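Local structure of N-acetylmuramoyl-L-alanine amidase (Clostridium intestinale URNW, 6SRT) at residues F112-V117 / E151-F157. The protein probably cleaves the amide bond between N-acetylmuramoyl and L-alanine in bacterial cell-wall peptidoglycan, as a zinc-dependent endolysin amidase. Sequence-based numbering, arbitrary orientation.
Sequences FNEEYV and ECPGNNF. With ZN (zinc ion), chain B.
Asn155 and Asn156 offer two successive backbone N-H groups to the loop 112-117, and the way these are met illustrates how a turn's N-H groups can dock one irregular loop on another. Asn156 N donates to Phe112 O at 2.8 Å, while Asn155 N reaches the side-chain oxygen OD1 of Asn113 at 2.9 Å. Although the CB of Asn113 points away, its CG stands beside its own backbone N (chi1 -75°), which swings the amide back across Gly154. The other arm of that amide, ND2, makes a weak bond to Glu151 OE1 at 3.2 Å, the amide and carboxylate lying nearly crosswise. Farther along, the Asn156 amide lies almost parallel to the Tyr116 ring, 9° between planes, with CG 3.7 Å from Tyr116 CE1 over one face. On the inner, apolar side, Phe112 CD2 meets Phe157 CD1 at 3.9 Å, in the plane of the Phe157 ring at its edge; Val117 CG1 lies over one face of the Phe112 ring, toward its rim, and Pro153 O sits at that ring's edge. Water joins Asn113 O to Asn155 ND2, and a second water links Val117 N with Asn156 O.

The type I turn from Gly154 to Phe157 presents the two N-H groups. Gly154 CA lies 4.2 Å from Phe112 CA. A cis peptide precedes Pro153, next to Cys152, whose SG binds zinc at 2.3 Å, completing with His47 and His144 the protein ligands of this amidase 2 (PGRP-like) site. Glu115 OE2 accepts hydrogen bonds from Asn111 N and Asn52 ND2, and OE1 forms a salt bridge with Lys79. The contact thus ties the connection from strand 103-108 to helix 119-136 against the zinc-bearing loop between strand 140-143 and helix 159-165.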
loop_
_atom_site.group_PDB
_atom_site.type_symbol
_atom_site.label_atom_id
_atom_site.label_comp_id
_atom_site.label_asym_id
_atom_site.label_seq_id
_atom_site.Cartn_x
_atom_site.Cartn_y
_atom_site.Cartn_z
ATOM N N PHE A 112 -0.412 -13.790 1.915
ATOM C CA PHE A 112 -0.229 -14.414 0.588
ATOM C C PHE A 112 0.842 -15.491 0.578
ATOM O O PHE A 112 1.099 -16.016 -0.505
ATOM C CB PHE A 112 -0.155 -13.378 -0.537
ATOM C CG PHE A 112 -1.367 -12.490 -0.489
ATOM C CD1 PHE A 112 -2.644 -12.949 -0.736
ATOM C CD2 PHE A 112 -1.230 -11.169 -0.132
ATOM C CE1 PHE A 112 -3.759 -12.164 -0.578
ATOM C CE2 PHE A 112 -2.315 -10.342 0.028
ATOM C CZ PHE A 112 -3.562 -10.840 -0.213
ATOM N N ASN A 113 1.362 -15.893 1.740
ATOM C CA ASN A 113 2.033 -17.210 1.810
ATOM C C ASN A 113 1.041 -18.353 1.749
ATOM O O ASN A 113 1.487 -19.424 1.428
ATOM C CB ASN A 113 2.790 -17.308 3.123
ATOM C CG ASN A 113 4.048 -16.498 3.116
ATOM O OD1 ASN A 113 4.627 -16.144 2.090
ATOM N ND2 ASN A 113 4.552 -16.229 4.303
ATOM N N GLU A 114 -0.246 -18.106 1.957
ATOM C CA GLU A 114 -1.284 -19.152 2.157
ATOM C C GLU A 114 -2.580 -18.911 1.387
ATOM O O GLU A 114 -3.499 -19.798 1.448
ATOM C CB GLU A 114 -1.712 -19.217 3.625
ATOM C CG GLU A 114 -0.667 -19.834 4.520
ATOM C CD GLU A 114 -1.195 -20.238 5.889
ATOM O OE1 GLU A 114 -2.447 -20.246 6.018
ATOM O OE2 GLU A 114 -0.342 -20.494 6.813
ATOM N N GLU A 115 -2.656 -17.741 0.774
ATOM C CA GLU A 115 -3.870 -17.184 0.134
ATOM C C GLU A 115 -3.415 -16.649 -1.227
ATOM O O GLU A 115 -2.213 -16.396 -1.388
ATOM C CB GLU A 115 -4.488 -16.057 0.977
ATOM C CG GLU A 115 -5.027 -16.448 2.374
ATOM C CD GLU A 115 -5.851 -15.246 2.855
ATOM O OE1 GLU A 115 -7.066 -15.299 2.770
ATOM O OE2 GLU A 115 -5.299 -14.184 3.206
ATOM N N TYR A 116 -4.380 -16.404 -2.115
ATOM C CA TYR A 116 -4.165 -15.614 -3.318
ATOM C C TYR A 116 -4.984 -14.358 -3.209
ATOM O O TYR A 116 -6.027 -14.316 -2.544
ATOM C CB TYR A 116 -4.596 -16.387 -4.550
ATOM C CG TYR A 116 -3.758 -17.619 -4.800
ATOM C CD1 TYR A 116 -2.629 -17.573 -5.574
ATOM C CD2 TYR A 116 -4.039 -18.818 -4.165
ATOM C CE1 TYR A 116 -1.815 -18.682 -5.738
ATOM C CE2 TYR A 116 -3.274 -19.958 -4.365
ATOM C CZ TYR A 116 -2.091 -19.873 -5.092
ATOM O OH TYR A 116 -1.315 -21.000 -5.314
ATOM N N VAL A 117 -4.536 -13.280 -3.869
ATOM C CA VAL A 117 -5.333 -12.041 -3.955
ATOM C C VAL A 117 -6.637 -12.403 -4.639
ATOM O O VAL A 117 -6.665 -13.237 -5.584
ATOM C CB VAL A 117 -4.603 -10.933 -4.667
ATOM C CG1 VAL A 117 -3.314 -10.560 -3.987
ATOM C CG2 VAL A 117 -4.618 -11.118 -6.172
ATOM N N GLU A 151 9.204 -11.626 4.496
ATOM C CA GLU A 151 8.441 -12.464 3.521
ATOM C C GLU A 151 7.340 -11.624 2.889
ATOM O O GLU A 151 6.732 -12.088 1.896
ATOM C CB GLU A 151 7.833 -13.647 4.255
ATOM C CG GLU A 151 8.832 -14.592 4.914
ATOM C CD GLU A 151 8.305 -16.009 5.180
ATOM O OE1 GLU A 151 7.313 -16.110 5.881
ATOM O OE2 GLU A 151 8.913 -16.965 4.705
ATOM N N CYS A 152 6.979 -10.459 3.417
ATOM C CA CYS A 152 5.914 -9.622 2.859
ATOM C C CYS A 152 6.286 -9.232 1.434
ATOM O O CYS A 152 7.451 -8.835 1.181
ATOM C CB CYS A 152 5.768 -8.426 3.739
ATOM S SG CYS A 152 4.633 -7.187 3.085
ATOM N N PRO A 153 5.383 -9.292 0.427
ATOM C CA PRO A 153 3.902 -9.465 0.537
ATOM C C PRO A 153 3.382 -10.883 0.329
ATOM O O PRO A 153 2.222 -11.025 -0.053
ATOM C CB PRO A 153 3.450 -8.515 -0.556
ATOM C CG PRO A 153 4.448 -8.716 -1.630
ATOM C CD PRO A 153 5.750 -8.766 -0.887
ATOM N N GLY A 154 4.234 -11.873 0.610
ATOM C CA GLY A 154 3.800 -13.264 0.582
ATOM C C GLY A 154 4.089 -13.950 -0.735
ATOM O O GLY A 154 4.116 -13.332 -1.804
ATOM N N ASN A 155 4.294 -15.263 -0.663
ATOM C CA ASN A 155 4.817 -16.012 -1.819
ATOM C C ASN A 155 3.938 -15.930 -3.024
ATOM O O ASN A 155 4.445 -15.967 -4.161
ATOM C CB ASN A 155 4.989 -17.457 -1.409
ATOM C CG ASN A 155 6.009 -17.683 -0.326
ATOM O OD1 ASN A 155 6.982 -16.943 -0.288
ATOM N ND2 ASN A 155 5.881 -18.775 0.439
ATOM N N ASN A 156 2.630 -15.945 -2.800
ATOM C CA ASN A 156 1.656 -15.952 -3.898
ATOM C C ASN A 156 1.300 -14.566 -4.410
ATOM O O ASN A 156 0.488 -14.475 -5.316
ATOM C CB ASN A 156 0.378 -16.655 -3.473
ATOM C CG ASN A 156 0.534 -18.096 -2.995
ATOM O OD1 ASN A 156 -0.234 -18.533 -2.082
ATOM N ND2 ASN A 156 1.489 -18.801 -3.545
ATOM N N PHE A 157 1.861 -13.506 -3.840
ATOM C CA PHE A 157 1.450 -12.136 -4.292
ATOM C C PHE A 157 1.810 -12.022 -5.771
ATOM O O PHE A 157 2.919 -12.408 -6.147
ATOM C CB PHE A 157 2.182 -11.094 -3.442
ATOM C CG PHE A 157 1.639 -9.732 -3.732
ATOM C CD1 PHE A 157 0.501 -9.280 -3.108
ATOM C CD2 PHE A 157 2.306 -8.853 -4.584
ATOM C CE1 PHE A 157 -0.008 -8.016 -3.397
ATOM C CE2 PHE A 157 1.777 -7.623 -4.869
ATOM C CZ PHE A 157 0.633 -7.183 -4.262
HETATM ZN ZN ZN B . 5.233 -5.297 4.187
HETATM O O HOH W 1 3.381 -20.348 -0.254
HETATM O O HOH W 2 -2.276 -13.922 -5.525
#